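Local structure of isomaltodextranase (Arthrobacter globiformis, 5AWO) at residues A25-F31 / L258-D262; M250-G254 / W302-N306; M544-K550 / N587-R593. The protein hydrolyses alpha-1,6-glucosidic linkages in dextran-like polysaccharides, releasing successive isomaltose units from the non-reducing chain ends. All blocks are in the same frame, centred on the assembly; numbering follows the deposited sequence.

Contact 1 of 3, residues A25-F31 / L258-D262; sequences ASRNSVF and LANGD
A loop-on-helix-end contact: the irregular loop before helix 30-34, with S26 and S29 extended, R27 helical and N28 left-handed (58/43), lies across the C terminus of helix 251-260, just where the chain turns into strand 263-265. S26 sits over A259, their CA atoms 3.9 Å apart. R27 N donates to L258 O at 3.0 Å. Helix 251-260 belongs to a beta-alpha-beta unit of the GH27 TIM barrel, and G261 leaves helical geometry to lead into D262. R27, with chi1 and chi2 both t, runs past G261 and closes a bidentate salt bridge, NE to D262 OD1 at 2.8 Å and NH1 to D262 OD2 at 2.9 Å. S29 OG (chi1 p) donates to D262 OD1 at 2.7 Å while N-capping helix 30-34 through a weak bond from F31 N at 3.0 Å. Water 2 joins S29 N (2.9 Å) to D262 OD1 (2.8 Å). D262, though the probable proton donor, is held by R27, S29 and V243 N at the N-terminal end of strand 263-265.

Contact 2 of 3, residues M250-G254 / W302-N306; sequences MFQDG and WSHRN
Left-handed backbone geometry sets this contact apart: M250 has phi/psi 57/37, F251 is extended at -61/158, and Q252, D253 and G254 take positive phi near 50 to 70°. The turn closes through G254 N to M250 O at 2.9 Å and faces a 3-10 turn, S303-R305, in which R305 N bonds W302 O at 2.9 Å. The nearest CA pair, G254 and R305, is 8.2 Å apart, so side chains of W302, H304 and R305 reach across, R305 to a backbone carbonyl. D253 (chi1 t) is the hub. Its OD1 accepts from H304 NE2 at 2.8 Å, almost linearly and in the imidazole plane, a His-carboxylate bond. Its backbone O receives both R305 NE and R305 NH2, each at 3.0 Å, while OD2 lies over the guanidinium face, a long salt bridge of 3.7 Å to R305 NH2. M250 (m, m, m) lays CE over the six-membered ring of W302, 3.6 Å from its centroid, a CH-pi contact, with SD oblique at 5.0 Å from the same centroid, a Met-aromatic contact. A CB on G254 would clash with M250 CE and sit tightly against W302 CZ3. The turn lies at the weakly bonded start of helix 251-260; W302 lies where helix 295-302 gives way to the loop before strand 312-314, with W292 edge-to-face and L313 alongside, while H304 reaches R391 and Y378 on strands of the adjoining beta sandwich.

Contact 3 of 3, residues M544-K550 / N587-R593; sequences MTVTAEK and NLVTIGR
Strands 544-549 and 587-592 run antiparallel, their axes 4.7 Å apart at closest and 166° between directions. Three hydrogen-bonded pairs fix the register: T545 N to G592 O 2.8 Å and G592 N to T545 O 3.0 Å; T547 N to T590 O 2.9 Å and T590 N to T547 O 3.1 Å; E549 N to L588 O 3.0 Å and L588 N to E549 O 2.8 Å. On one face V546, A548, V589 and I591 make an apolar surface. I591 CG1 wedges between M544 CB (3.7 Å) and V546 CG2 (4.0 Å). The small A548 faces V589, with A548 CB 4.4 Å from V589 CG2. This is the inner side of the carbohydrate-binding module's beta sandwich, where V589 meets I580 and L582 of strand 574-582. The other face carries T545, T547, E549, L588 and T590, with G592 a flat spot opposite T545. Its hollows take waters: water 3 joins T545 O (2.6 Å) and T590 O (2.7 Å), and water 4 joins T547 OG1 and L588 O, both 2.8 Å. Here E549 forms a salt bridge with R33 and T545 bonds D597. At the far end M544 CE folds against R593 CG at 3.5 Å.

Starting from the N terminus, residues 25-31 wait 226 residues, through much of the barrel, before 258-262 closes contact 1. Contact 2 opens at 250-254, inside that loop, and closes at 302-306, outside it, so the two cross, sharing helix 251-260: contact 2 holds its start and contact 1 its end. They touch where L258 CD2 packs against R305 NH1 at 3.4 Å. Contact 3 comes later, in series, and closes a 36-residue loop without helix inside the carbohydrate-binding module; its centre is about 17 Å from that of contact 1. R33, just beyond 25-31, links E549 of contact 3 to N28 of contact 1, tying module to barrel.

Contact 1 of 3, residues A25-F31 / L258-D262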
loop_
_atom_site.group_PDB
_atom_site.type_symbol
_atom_site.label_atom_id
_atom_site.label_comp_id
_atom_site.label_asym_id
_atom_site.label_seq_id
_atom_site.Cartn_x
_atom_site.Cartn_y
_atom_site.Cartn_z
ATOM N N ALA A 25 -7.929 11.655 7.055
ATOM C CA ALA A 25 -6.822 12.235 6.328
ATOM C C ALA A 25 -6.259 11.278 5.256
ATOM O O ALA A 25 -5.156 11.499 4.761
ATOM C CB ALA A 25 -5.733 12.662 7.293
ATOM N N SER A 26 -7.010 10.237 4.909
ATOM C CA SER A 26 -6.597 9.325 3.844
ATOM C C SER A 26 -7.659 9.208 2.773
ATOM O O SER A 26 -8.844 9.474 3.023
ATOM C CB SER A 26 -6.279 7.948 4.423
ATOM O OG SER A 26 -7.458 7.242 4.793
ATOM N N ARG A 27 -7.247 8.830 1.571
ATOM C CA ARG A 27 -8.179 8.591 0.480
ATOM C C ARG A 27 -9.187 7.517 0.823
ATOM O O ARG A 27 -10.343 7.586 0.397
ATOM C CB ARG A 27 -7.405 8.217 -0.791
ATOM C CG ARG A 27 -8.227 7.633 -1.927
ATOM C CD ARG A 27 -7.364 7.478 -3.170
ATOM N NE ARG A 27 -7.703 6.336 -3.985
ATOM C CZ ARG A 27 -8.549 6.318 -5.008
ATOM N NH1 ARG A 27 -8.743 5.217 -5.671
ATOM N NH2 ARG A 27 -9.230 7.422 -5.368
ATOM N N ASN A 28 -8.761 6.498 1.569
ATOM C CA ASN A 28 -9.706 5.554 2.175
ATOM C C ASN A 28 -10.586 4.866 1.154
ATOM O O ASN A 28 -11.819 4.693 1.358
ATOM C CB ASN A 28 -10.555 6.357 3.201
ATOM C CG ASN A 28 -11.444 5.502 4.066
ATOM O OD1 ASN A 28 -11.079 4.429 4.557
ATOM N ND2 ASN A 28 -12.655 6.013 4.300
ATOM N N SER A 29 -9.984 4.443 0.047
ATOM C CA SER A 29 -10.724 3.825 -1.043
ATOM C C SER A 29 -11.008 2.336 -0.780
ATOM O O SER A 29 -10.414 1.711 0.080
ATOM C CB SER A 29 -9.960 3.945 -2.348
ATOM O OG SER A 29 -9.006 2.877 -2.450
ATOM N N VAL A 30 -11.899 1.767 -1.597
ATOM C CA VAL A 30 -12.191 0.357 -1.540
ATOM C C VAL A 30 -10.912 -0.479 -1.738
ATOM O O VAL A 30 -10.803 -1.587 -1.215
ATOM C CB VAL A 30 -13.293 -0.003 -2.575
ATOM C CG1 VAL A 30 -12.879 0.295 -4.005
ATOM C CG2 VAL A 30 -13.778 -1.426 -2.398
ATOM N N PHE A 31 -9.951 0.043 -2.503
ATOM C CA PHE A 31 -8.713 -0.709 -2.722
ATOM C C PHE A 31 -7.918 -0.905 -1.439
ATOM O O PHE A 31 -7.540 -2.045 -1.105
ATOM C CB PHE A 31 -7.848 -0.016 -3.763
ATOM C CG PHE A 31 -8.445 -0.045 -5.134
ATOM C CD1 PHE A 31 -8.339 -1.167 -5.947
ATOM C CD2 PHE A 31 -9.116 1.065 -5.616
ATOM C CE1 PHE A 31 -8.917 -1.185 -7.202
ATOM C CE2 PHE A 31 -9.676 1.051 -6.868
ATOM C CZ PHE A 31 -9.577 -0.068 -7.661
ATOM N N LEU A 258 -0.917 9.948 1.199
ATOM C CA LEU A 258 -1.915 9.224 1.981
ATOM C C LEU A 258 -3.332 9.749 1.684
ATOM O O LEU A 258 -4.285 8.975 1.543
ATOM C CB LEU A 258 -1.586 9.388 3.452
ATOM C CG LEU A 258 -2.599 8.853 4.441
ATOM C CD1 LEU A 258 -2.700 7.344 4.351
ATOM C CD2 LEU A 258 -2.142 9.293 5.813
ATOM N N ALA A 259 -3.444 11.076 1.587
ATOM C CA ALA A 259 -4.764 11.723 1.352
ATOM C C ALA A 259 -5.342 11.415 -0.015
ATOM O O ALA A 259 -6.562 11.476 -0.190
ATOM C CB ALA A 259 -4.643 13.226 1.519
ATOM N N ASN A 260 -4.469 11.087 -0.988
ATOM C CA ASN A 260 -4.872 11.044 -2.378
ATOM C C ASN A 260 -4.542 9.801 -3.195
ATOM O O ASN A 260 -4.956 9.700 -4.341
ATOM C CB ASN A 260 -4.285 12.261 -3.088
ATOM C CG ASN A 260 -4.824 13.556 -2.531
ATOM O OD1 ASN A 260 -4.101 14.341 -1.876
ATOM N ND2 ASN A 260 -6.088 13.754 -2.740
ATOM N N GLY A 261 -3.862 8.824 -2.582
ATOM C CA GLY A 261 -3.428 7.638 -3.279
ATOM C C GLY A 261 -3.795 6.340 -2.614
ATOM O O GLY A 261 -4.251 6.334 -1.464
ATOM N N ASP A 262 -3.579 5.253 -3.348
ATOM C CA ASP A 262 -3.741 3.886 -2.809
ATOM C C ASP A 262 -2.403 3.215 -2.492
ATOM O O ASP A 262 -2.309 2.554 -1.472
ATOM C CB ASP A 262 -4.573 3.029 -3.759
ATOM C CG ASP A 262 -5.963 3.589 -3.985
ATOM O OD1 ASP A 262 -6.611 3.919 -2.967
ATOM O OD2 ASP A 262 -6.367 3.636 -5.152
HETATM O O HOH W 1 -5.630 6.098 1.453
HETATM O O HOH W 2 -7.085 4.536 -0.287
#

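Contact 2 of 3, residues M250-G254 / W302-N306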
loop_
_atom_site.group_PDB
_atom_site.type_symbol
_atom_site.label_atom_id
_atom_site.label_comp_id
_atom_site.label_asym_id
_atom_site.label_seq_id
_atom_site.Cartn_x
_atom_site.Cartn_y
_atom_site.Cartn_z
ATOM N N MET A 250 7.076 12.097 -0.323
ATOM C CA MET A 250 6.447 11.741 0.941
ATOM C C MET A 250 6.692 12.746 2.057
ATOM O O MET A 250 6.842 12.378 3.222
ATOM C CB MET A 250 6.931 10.355 1.389
ATOM C CG MET A 250 6.670 9.237 0.396
ATOM S SD MET A 250 4.915 8.826 0.235
ATOM C CE MET A 250 4.670 7.877 1.732
ATOM N N PHE A 251 6.727 14.030 1.710
ATOM C CA PHE A 251 6.946 15.036 2.730
ATOM C C PHE A 251 5.833 15.005 3.805
ATOM O O PHE A 251 4.723 14.503 3.591
ATOM C CB PHE A 251 7.008 16.435 2.080
ATOM C CG PHE A 251 8.197 16.669 1.188
ATOM C CD1 PHE A 251 9.484 16.287 1.558
ATOM C CD2 PHE A 251 8.033 17.336 -0.025
ATOM C CE1 PHE A 251 10.573 16.547 0.729
ATOM C CE2 PHE A 251 9.118 17.594 -0.853
ATOM C CZ PHE A 251 10.390 17.198 -0.475
ATOM N N GLN A 252 6.151 15.538 4.975
ATOM C CA GLN A 252 5.214 15.590 6.091
ATOM C C GLN A 252 4.614 14.205 6.372
ATOM O O GLN A 252 3.405 14.033 6.478
ATOM C CB GLN A 252 4.097 16.600 5.812
ATOM C CG GLN A 252 4.562 18.009 5.498
ATOM C CD GLN A 252 3.380 18.956 5.368
ATOM O OE1 GLN A 252 2.535 18.790 4.489
ATOM N NE2 GLN A 252 3.299 19.939 6.262
ATOM N N ASP A 253 5.509 13.221 6.486
ATOM C CA ASP A 253 5.137 11.846 6.813
ATOM C C ASP A 253 4.106 11.318 5.819
ATOM O O ASP A 253 3.155 10.646 6.177
ATOM C CB ASP A 253 4.629 11.783 8.251
ATOM C CG ASP A 253 4.659 10.373 8.846
ATOM O OD1 ASP A 253 5.344 9.474 8.311
ATOM O OD2 ASP A 253 4.000 10.179 9.889
ATOM N N GLY A 254 4.337 11.612 4.550
ATOM C CA GLY A 254 3.484 11.127 3.490
ATOM C C GLY A 254 2.065 11.686 3.419
ATOM O O GLY A 254 1.184 11.043 2.842
ATOM N N TRP A 302 7.922 2.741 6.548
ATOM C CA TRP A 302 6.631 3.337 6.201
ATOM C C TRP A 302 5.475 2.515 6.754
ATOM O O TRP A 302 4.318 2.863 6.511
ATOM C CB TRP A 302 6.526 3.509 4.670
ATOM C CG TRP A 302 7.246 4.724 4.193
ATOM C CD1 TRP A 302 8.338 4.796 3.386
ATOM C CD2 TRP A 302 6.891 6.079 4.511
ATOM N NE1 TRP A 302 8.677 6.101 3.173
ATOM C CE2 TRP A 302 7.804 6.914 3.857
ATOM C CE3 TRP A 302 5.865 6.663 5.282
ATOM C CZ2 TRP A 302 7.761 8.304 3.974
ATOM C CZ3 TRP A 302 5.803 8.018 5.371
ATOM C CH2 TRP A 302 6.737 8.843 4.729
ATOM N N SER A 303 5.760 1.468 7.538
ATOM C CA SER A 303 4.720 0.579 8.014
ATOM C C SER A 303 3.655 1.239 8.884
ATOM O O SER A 303 2.533 0.761 8.915
ATOM C CB SER A 303 5.311 -0.631 8.745
ATOM O OG SER A 303 6.036 -0.276 9.903
ATOM N N HIS A 304 4.027 2.303 9.584
ATOM C CA HIS A 304 3.049 3.059 10.398
ATOM C C HIS A 304 1.933 3.666 9.535
ATOM O O HIS A 304 0.861 4.036 10.065
ATOM C CB HIS A 304 3.733 4.128 11.248
ATOM C CG HIS A 304 4.468 5.154 10.454
ATOM N ND1 HIS A 304 5.643 4.872 9.785
ATOM C CD2 HIS A 304 4.190 6.452 10.191
ATOM C CE1 HIS A 304 6.050 5.949 9.145
ATOM N NE2 HIS A 304 5.170 6.916 9.357
ATOM N N ARG A 305 2.160 3.782 8.222
ATOM C CA ARG A 305 1.166 4.281 7.271
ATOM C C ARG A 305 0.400 3.202 6.510
ATOM O O ARG A 305 -0.373 3.533 5.586
ATOM C CB ARG A 305 1.847 5.218 6.267
ATOM C CG ARG A 305 2.380 6.513 6.874
ATOM C CD ARG A 305 1.268 7.272 7.588
ATOM N NE ARG A 305 1.463 8.701 7.615
ATOM C CZ ARG A 305 0.601 9.556 8.160
ATOM N NH1 ARG A 305 -0.472 9.089 8.793
ATOM N NH2 ARG A 305 0.864 10.861 8.081
ATOM N N ASN A 306 0.607 1.932 6.865
ATOM C CA ASN A 306 -0.035 0.858 6.109
ATOM C C ASN A 306 -1.376 0.435 6.718
ATOM O O ASN A 306 -1.802 0.988 7.733
ATOM C CB ASN A 306 0.911 -0.317 5.881
ATOM C CG ASN A 306 1.067 -1.230 7.079
ATOM O OD1 ASN A 306 0.294 -1.206 8.037
ATOM N ND2 ASN A 306 2.061 -2.118 6.998
#

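Contact 3 of 3, residues M544-K550 / N587-R593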
loop_
_atom_site.group_PDB
_atom_site.type_symbol
_atom_site.label_atom_id
_atom_site.label_comp_id
_atom_site.label_asym_id
_atom_site.label_seq_id
_atom_site.Cartn_x
_atom_site.Cartn_y
_atom_site.Cartn_z
ATOM N N MET A 544 -14.579 7.190 23.004
ATOM C CA MET A 544 -14.101 7.054 21.619
ATOM C C MET A 544 -15.277 6.820 20.710
ATOM O O MET A 544 -16.285 6.238 21.124
ATOM C CB MET A 544 -13.129 5.866 21.484
ATOM C CG MET A 544 -11.891 6.005 22.324
ATOM S SD MET A 544 -10.701 7.228 21.742
ATOM C CE MET A 544 -10.085 7.968 23.247
ATOM N N THR A 545 -15.146 7.260 19.462
ATOM C CA THR A 545 -16.156 7.011 18.455
ATOM C C THR A 545 -15.855 5.696 17.739
ATOM O O THR A 545 -14.717 5.486 17.293
ATOM C CB THR A 545 -16.211 8.179 17.450
ATOM O OG1 THR A 545 -16.510 9.404 18.153
ATOM C CG2 THR A 545 -17.237 7.916 16.374
ATOM N N VAL A 546 -16.852 4.815 17.652
ATOM C CA VAL A 546 -16.700 3.479 17.063
ATOM C C VAL A 546 -17.690 3.304 15.925
ATOM O O VAL A 546 -18.888 3.576 16.083
ATOM C CB VAL A 546 -16.895 2.344 18.090
ATOM C CG1 VAL A 546 -16.802 0.969 17.419
ATOM C CG2 VAL A 546 -15.877 2.455 19.218
ATOM N N THR A 547 -17.183 2.877 14.768
ATOM C CA THR A 547 -18.024 2.518 13.648
ATOM C C THR A 547 -17.712 1.113 13.140
ATOM O O THR A 547 -16.627 0.555 13.397
ATOM C CB THR A 547 -17.887 3.491 12.455
ATOM O OG1 THR A 547 -16.522 3.531 11.975
ATOM C CG2 THR A 547 -18.321 4.883 12.820
ATOM N N ALA A 548 -18.694 0.546 12.448
ATOM C CA ALA A 548 -18.487 -0.582 11.543
ATOM C C ALA A 548 -18.996 -0.209 10.158
ATOM O O ALA A 548 -20.040 0.451 10.020
ATOM C CB ALA A 548 -19.175 -1.836 12.063
ATOM N N GLU A 549 -18.242 -0.610 9.118
ATOM C CA GLU A 549 -18.527 -0.269 7.742
ATOM C C GLU A 549 -18.195 -1.443 6.824
ATOM O O GLU A 549 -17.332 -2.295 7.165
ATOM C CB GLU A 549 -17.669 0.924 7.289
ATOM C CG GLU A 549 -18.007 2.233 7.989
ATOM C CD GLU A 549 -17.119 3.401 7.583
ATOM O OE1 GLU A 549 -16.117 3.185 6.849
ATOM O OE2 GLU A 549 -17.400 4.550 7.992
ATOM N N LYS A 550 -18.840 -1.461 5.667
ATOM C CA LYS A 550 -18.458 -2.388 4.612
ATOM C C LYS A 550 -17.184 -1.848 3.981
ATOM O O LYS A 550 -16.773 -0.716 4.266
ATOM C CB LYS A 550 -19.536 -2.506 3.540
ATOM C CG LYS A 550 -20.905 -2.931 4.051
ATOM C CD LYS A 550 -21.891 -2.974 2.904
ATOM C CE LYS A 550 -21.799 -4.266 2.103
ATOM N NZ LYS A 550 -22.314 -5.451 2.847
ATOM N N ASN A 587 -15.964 -6.690 7.603
ATOM C CA ASN A 587 -16.320 -5.418 8.206
ATOM C C ASN A 587 -15.048 -4.698 8.599
ATOM O O ASN A 587 -14.097 -5.335 9.070
ATOM C CB ASN A 587 -17.179 -5.625 9.476
ATOM C CG ASN A 587 -18.496 -6.312 9.184
ATOM O OD1 ASN A 587 -19.515 -5.656 8.884
ATOM N ND2 ASN A 587 -18.473 -7.639 9.219
ATOM N N LEU A 588 -15.045 -3.380 8.448
ATOM C CA LEU A 588 -13.985 -2.553 8.999
ATOM C C LEU A 588 -14.484 -1.895 10.272
ATOM O O LEU A 588 -15.457 -1.118 10.220
ATOM C CB LEU A 588 -13.532 -1.493 7.994
ATOM C CG LEU A 588 -12.791 -1.980 6.737
ATOM C CD1 LEU A 588 -11.604 -2.862 7.110
ATOM C CD2 LEU A 588 -13.681 -2.707 5.747
ATOM N N VAL A 589 -13.860 -2.220 11.390
ATOM C CA VAL A 589 -14.238 -1.660 12.685
ATOM C C VAL A 589 -13.173 -0.644 13.024
ATOM O O VAL A 589 -11.998 -1.000 13.219
ATOM C CB VAL A 589 -14.357 -2.756 13.768
ATOM C CG1 VAL A 589 -14.686 -2.142 15.122
ATOM C CG2 VAL A 589 -15.431 -3.766 13.383
ATOM N N THR A 590 -13.580 0.619 13.064
ATOM C CA THR A 590 -12.706 1.743 13.334
ATOM C C THR A 590 -13.090 2.414 14.649
ATOM O O THR A 590 -14.272 2.731 14.871
ATOM C CB THR A 590 -12.720 2.729 12.155
ATOM O OG1 THR A 590 -12.158 2.059 11.002
ATOM C CG2 THR A 590 -11.934 3.996 12.431
ATOM N N ILE A 591 -12.087 2.625 15.481
ATOM C CA ILE A 591 -12.204 3.310 16.777
ATOM C C ILE A 591 -11.256 4.491 16.769
ATOM O O ILE A 591 -10.074 4.325 16.467
ATOM C CB ILE A 591 -11.923 2.370 17.985
ATOM C CG1 ILE A 591 -11.950 3.157 19.304
ATOM C CG2 ILE A 591 -10.600 1.614 17.834
ATOM C CD1 ILE A 591 -12.038 2.287 20.554
ATOM N N GLY A 592 -11.760 5.691 17.083
ATOM C CA GLY A 592 -10.946 6.888 17.060
ATOM C C GLY A 592 -11.483 7.986 17.955
ATOM O O GLY A 592 -12.585 7.867 18.476
ATOM N N ARG A 593 -10.677 9.023 18.123
ATOM C CA ARG A 593 -10.976 10.090 19.073
ATOM C C ARG A 593 -11.336 11.360 18.311
ATOM O O ARG A 593 -10.460 12.073 17.819
ATOM C CB ARG A 593 -9.768 10.299 19.978
ATOM C CG ARG A 593 -10.123 10.876 21.350
ATOM C CD ARG A 593 -10.499 12.338 21.252
ATOM N NE ARG A 593 -10.377 12.984 22.563
ATOM C CZ ARG A 593 -10.655 14.254 22.793
ATOM N NH1 ARG A 593 -11.112 15.029 21.813
ATOM N NH2 ARG A 593 -10.468 14.746 24.012
HETATM O O HOH W 3 -14.823 5.363 14.698
HETATM O O HOH W 4 -15.684 1.648 10.118
HETATM O O HOH W 5 -13.443 2.482 8.601
#